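Local coordinates for PAAR motif family protein (Pseudomonas aeruginosa, PDB 6XRF) that probably serves as a type VI secretion effector that caps the secretion spike with its PAAR domain, this chain being its N-terminal helical segment, at residues A7-E12 and G44-V49; F17-M22 and I50-I55. All blocks are in the same frame, centred on the assembly; numbering follows the deposited sequence.

Contacts 1 and 2 lie about 9 Å apart, centre to centre, along a shared element, helix 45-57. Its first turns pack on helix 3-14 in contact 1, and the next ones take the short helix 19-22 in contact 2. Along the chain the segments alternate, 7-12, 17-22, 44-49, 50-55, so helix 25-37 falls between the two halves of both contacts. The two also touch directly: Val-49 O lies 3.4 Å from Val-19 CG2, and Glu-12 O probably accepts a hydrogen bond from Phe-17 N. Helix 45-57 thus gathers the N-terminal helices into one compact, sheetless unit, which chains of another protein flank in the assembly.

Contact 1 (A7-E12 and G44-V49); sequences ARLGDE and GGLAAV
Leu-9 reaches across from helix 3-14 and divides its two methyls between Leu-46 and Val-49, which lie one turn apart on helix 45-57. CD2 meets Leu-46 CD2 at 3.4 Å, methyl to methyl, while CD1 rests against Val-49 CG1 at 3.8 Å. In both pairs the side chains cross at about a right angle. Leu-9 holds its CG anti to the backbone N (chi1 -167°), which carries the isobutyl fork out to the opposing helix. The CB of Leu-46 does not aim straight at helix 3-14; the far end of its chain closes in. The nearest backbones, at the CA atoms of Leu-9 and Leu-46, stay 7.0 Å apart, and no hydrogen bond links the two segments. Polar pairing runs instead along helix 3-14, in a salt bridge whose hydrogen bond, from Arg-8 NE to Glu-12 OE2 at 3.2 Å, is nearly straight (N-H...O 168°). OE2 lies close to the guanidinium plane, while NE approaches from above that of the carboxylate. Ile-50 extends the apolar patch, and Leu-46 and Val-49 also pack on chains of another protein. This buried aliphatic contact joins helix 3-14 to helix 45-57 in the all-helical N-terminal piece of the protein.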
# COMPACT_ATOMS: atom_id res chain seq x y z
N ALA C 7 -12.14 0.37 6.20
CA ALA C 7 -13.09 1.47 6.07
C ALA C 7 -12.42 2.81 6.32
O ALA C 7 -12.59 3.76 5.56
CB ALA C 7 -14.28 1.27 7.01
N ARG C 8 -11.63 2.90 7.40
CA ARG C 8 -10.91 4.14 7.68
C ARG C 8 -9.99 4.49 6.52
O ARG C 8 -9.97 5.64 6.05
CB ARG C 8 -10.13 4.02 8.98
CG ARG C 8 -9.51 5.33 9.47
CD ARG C 8 -8.89 5.21 10.86
NE ARG C 8 -7.88 6.24 11.10
CZ ARG C 8 -7.22 6.41 12.25
NH1 ARG C 8 -7.47 5.64 13.29
NH2 ARG C 8 -6.32 7.38 12.35
N LEU C 9 -9.22 3.51 6.03
CA LEU C 9 -8.27 3.79 4.95
C LEU C 9 -9.00 4.23 3.69
O LEU C 9 -8.69 5.27 3.11
CB LEU C 9 -7.42 2.55 4.68
CG LEU C 9 -6.18 2.73 3.81
CD1 LEU C 9 -5.32 3.90 4.27
CD2 LEU C 9 -5.35 1.45 3.81
N GLY C 10 -9.98 3.44 3.25
CA GLY C 10 -10.72 3.80 2.05
C GLY C 10 -11.38 5.16 2.16
O GLY C 10 -11.45 5.91 1.19
N ASP C 11 -11.88 5.49 3.35
CA ASP C 11 -12.45 6.81 3.57
C ASP C 11 -11.38 7.90 3.48
O ASP C 11 -11.56 8.90 2.78
CB ASP C 11 -13.15 6.86 4.93
CG ASP C 11 -13.83 8.19 5.18
OD1 ASP C 11 -14.89 8.44 4.57
OD2 ASP C 11 -13.30 8.98 5.99
N GLU C 12 -10.27 7.71 4.19
CA GLU C 12 -9.24 8.74 4.23
C GLU C 12 -8.70 9.04 2.84
O GLU C 12 -8.54 10.21 2.47
CB GLU C 12 -8.11 8.31 5.17
CG GLU C 12 -8.20 8.93 6.56
CD GLU C 12 -7.29 8.27 7.57
OE1 GLU C 12 -6.35 7.56 7.16
OE2 GLU C 12 -7.52 8.45 8.79
N GLY C 44 -1.50 -5.11 10.28
CA GLY C 44 -1.18 -5.43 8.91
C GLY C 44 -0.77 -4.23 8.08
O GLY C 44 -0.44 -3.17 8.61
N GLY C 45 -0.78 -4.40 6.75
CA GLY C 45 -0.48 -3.28 5.87
C GLY C 45 -1.45 -2.13 6.04
O GLY C 45 -1.05 -0.96 6.11
N LEU C 46 -2.75 -2.43 6.12
CA LEU C 46 -3.75 -1.37 6.27
C LEU C 46 -3.46 -0.53 7.51
O LEU C 46 -3.33 0.69 7.42
CB LEU C 46 -5.15 -1.98 6.33
CG LEU C 46 -5.58 -2.80 5.12
CD1 LEU C 46 -6.84 -3.60 5.41
CD2 LEU C 46 -5.79 -1.90 3.91
N ALA C 47 -3.33 -1.19 8.67
CA ALA C 47 -2.99 -0.46 9.88
C ALA C 47 -1.74 0.40 9.69
O ALA C 47 -1.70 1.55 10.14
CB ALA C 47 -2.78 -1.44 11.04
N ALA C 48 -0.73 -0.13 9.01
CA ALA C 48 0.52 0.61 8.84
C ALA C 48 0.30 1.88 8.04
O ALA C 48 0.76 2.97 8.42
CB ALA C 48 1.57 -0.28 8.17
N VAL C 49 -0.39 1.77 6.90
CA VAL C 49 -0.61 2.93 6.05
C VAL C 49 -1.41 4.00 6.79
O VAL C 49 -1.15 5.20 6.65
CB VAL C 49 -1.30 2.50 4.74
CG1 VAL C 49 -1.56 3.70 3.85
CG2 VAL C 49 -0.44 1.48 4.00

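Contact 2 (F17-M22 and I50-I55)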
# COMPACT_ATOMS: atom_id res chain seq x y z
N PHE C 17 -6.60 12.46 2.03
CA PHE C 17 -5.77 12.40 3.23
C PHE C 17 -4.89 11.16 3.27
O PHE C 17 -4.42 10.77 4.35
CB PHE C 17 -6.66 12.45 4.48
CG PHE C 17 -7.49 13.70 4.58
CD1 PHE C 17 -6.88 14.94 4.61
CD2 PHE C 17 -8.87 13.62 4.67
CE1 PHE C 17 -7.64 16.09 4.71
CE2 PHE C 17 -9.63 14.77 4.77
CZ PHE C 17 -9.01 16.01 4.79
N GLY C 18 -4.64 10.53 2.12
CA GLY C 18 -3.67 9.46 2.07
C GLY C 18 -2.25 9.98 2.22
O GLY C 18 -1.94 11.14 1.93
N VAL C 19 -1.36 9.09 2.67
CA VAL C 19 0.02 9.50 2.95
C VAL C 19 0.67 10.06 1.69
O VAL C 19 1.18 11.19 1.67
CB VAL C 19 0.83 8.33 3.52
CG1 VAL C 19 2.13 8.84 4.12
CG2 VAL C 19 0.04 7.56 4.56
N ALA C 20 0.66 9.28 0.61
CA ALA C 20 1.28 9.71 -0.64
C ALA C 20 0.70 11.02 -1.17
O ALA C 20 1.30 11.64 -2.05
CB ALA C 20 1.14 8.62 -1.70
N ALA C 21 -0.46 11.44 -0.65
CA ALA C 21 -1.11 12.66 -1.13
C ALA C 21 -0.69 13.90 -0.36
O ALA C 21 -0.74 15.01 -0.92
CB ALA C 21 -2.63 12.52 -1.03
N MET C 22 -0.26 13.76 0.90
CA MET C 22 -0.03 14.91 1.75
C MET C 22 1.44 15.24 1.96
O MET C 22 1.75 16.37 2.36
CB MET C 22 -0.65 14.69 3.13
CG MET C 22 -2.04 14.08 3.13
SD MET C 22 -2.30 13.21 4.69
CE MET C 22 -2.02 14.53 5.86
N ILE C 50 -2.38 3.58 7.60
CA ILE C 50 -3.17 4.54 8.38
C ILE C 50 -2.26 5.33 9.31
O ILE C 50 -2.30 6.57 9.34
CB ILE C 50 -4.28 3.81 9.15
CG1 ILE C 50 -5.48 3.55 8.23
CG2 ILE C 50 -4.71 4.61 10.38
CD1 ILE C 50 -6.33 2.37 8.64
N LEU C 51 -1.43 4.63 10.09
CA LEU C 51 -0.55 5.31 11.03
C LEU C 51 0.41 6.26 10.32
O LEU C 51 0.69 7.36 10.81
CB LEU C 51 0.22 4.27 11.85
CG LEU C 51 1.25 4.76 12.87
CD1 LEU C 51 0.58 5.56 13.99
CD2 LEU C 51 2.02 3.57 13.45
N ALA C 52 0.92 5.84 9.15
CA ALA C 52 1.78 6.73 8.37
C ALA C 52 1.08 8.05 8.06
O ALA C 52 1.71 9.11 8.06
CB ALA C 52 2.20 6.02 7.07
N GLY C 53 -0.23 7.99 7.80
CA GLY C 53 -0.97 9.22 7.54
C GLY C 53 -1.25 10.02 8.80
O GLY C 53 -1.24 11.25 8.77
N SER C 54 -1.52 9.34 9.92
CA SER C 54 -1.65 10.07 11.18
C SER C 54 -0.32 10.73 11.55
O SER C 54 -0.29 11.88 11.99
CB SER C 54 -2.12 9.14 12.30
OG SER C 54 -1.06 8.35 12.81
N ILE C 55 0.79 10.01 11.35
CA ILE C 55 2.10 10.62 11.56
C ILE C 55 2.26 11.83 10.66
O ILE C 55 2.59 12.93 11.12
CB ILE C 55 3.22 9.59 11.31
CG1 ILE C 55 3.17 8.49 12.37
CG2 ILE C 55 4.58 10.28 11.28
CD1 ILE C 55 4.15 7.36 12.11
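The backbones come very close here: the CA atoms of Val-19, in the first turn of the short helix 19-22, and Gly-53, in the second half of helix 45-57, are 4.7 Å apart, with Gly-18 as the N-cap of the shorter helix. Val-19 makes the main contact. Its CG2 sits over the main chain of Gly-53, 3.3 Å from Gly-53 N, and also reaches Ala-52 CB at 3.7 Å. The other branch is set with CG1 anti to the backbone N (chi1 -166°), which brings CG1 to the Ala-52 side, 4.0 Å from Ala-52 O. One valine thus straddles two neighbouring residues: CG2 touches both, while CG1 lies nearest Ala-52. This is close helix packing at small residues: Gly-53 has no side chain to hold the valine off, and Ala-52 offers a single carbon, so the backbones can approach closely. Met-22, a turn further on, contributes only at the margin, where its CE stands 4.5 Å from Gly-53 O. Helix 25-37 also packs against both partners, Ala-28 on Val-19 and Ile-32 on Ala-52. On the side of helix 45-57 turned from Val-19, Ser-54 folds its hydroxyl back on its own helix: OG donates to Leu-51 O at 2.8 Å, with a C=O...OG angle of 117°. The same carbonyl oxygen takes Ile-55 N at 2.7 Å, so Leu-51 O is gripped by two donors.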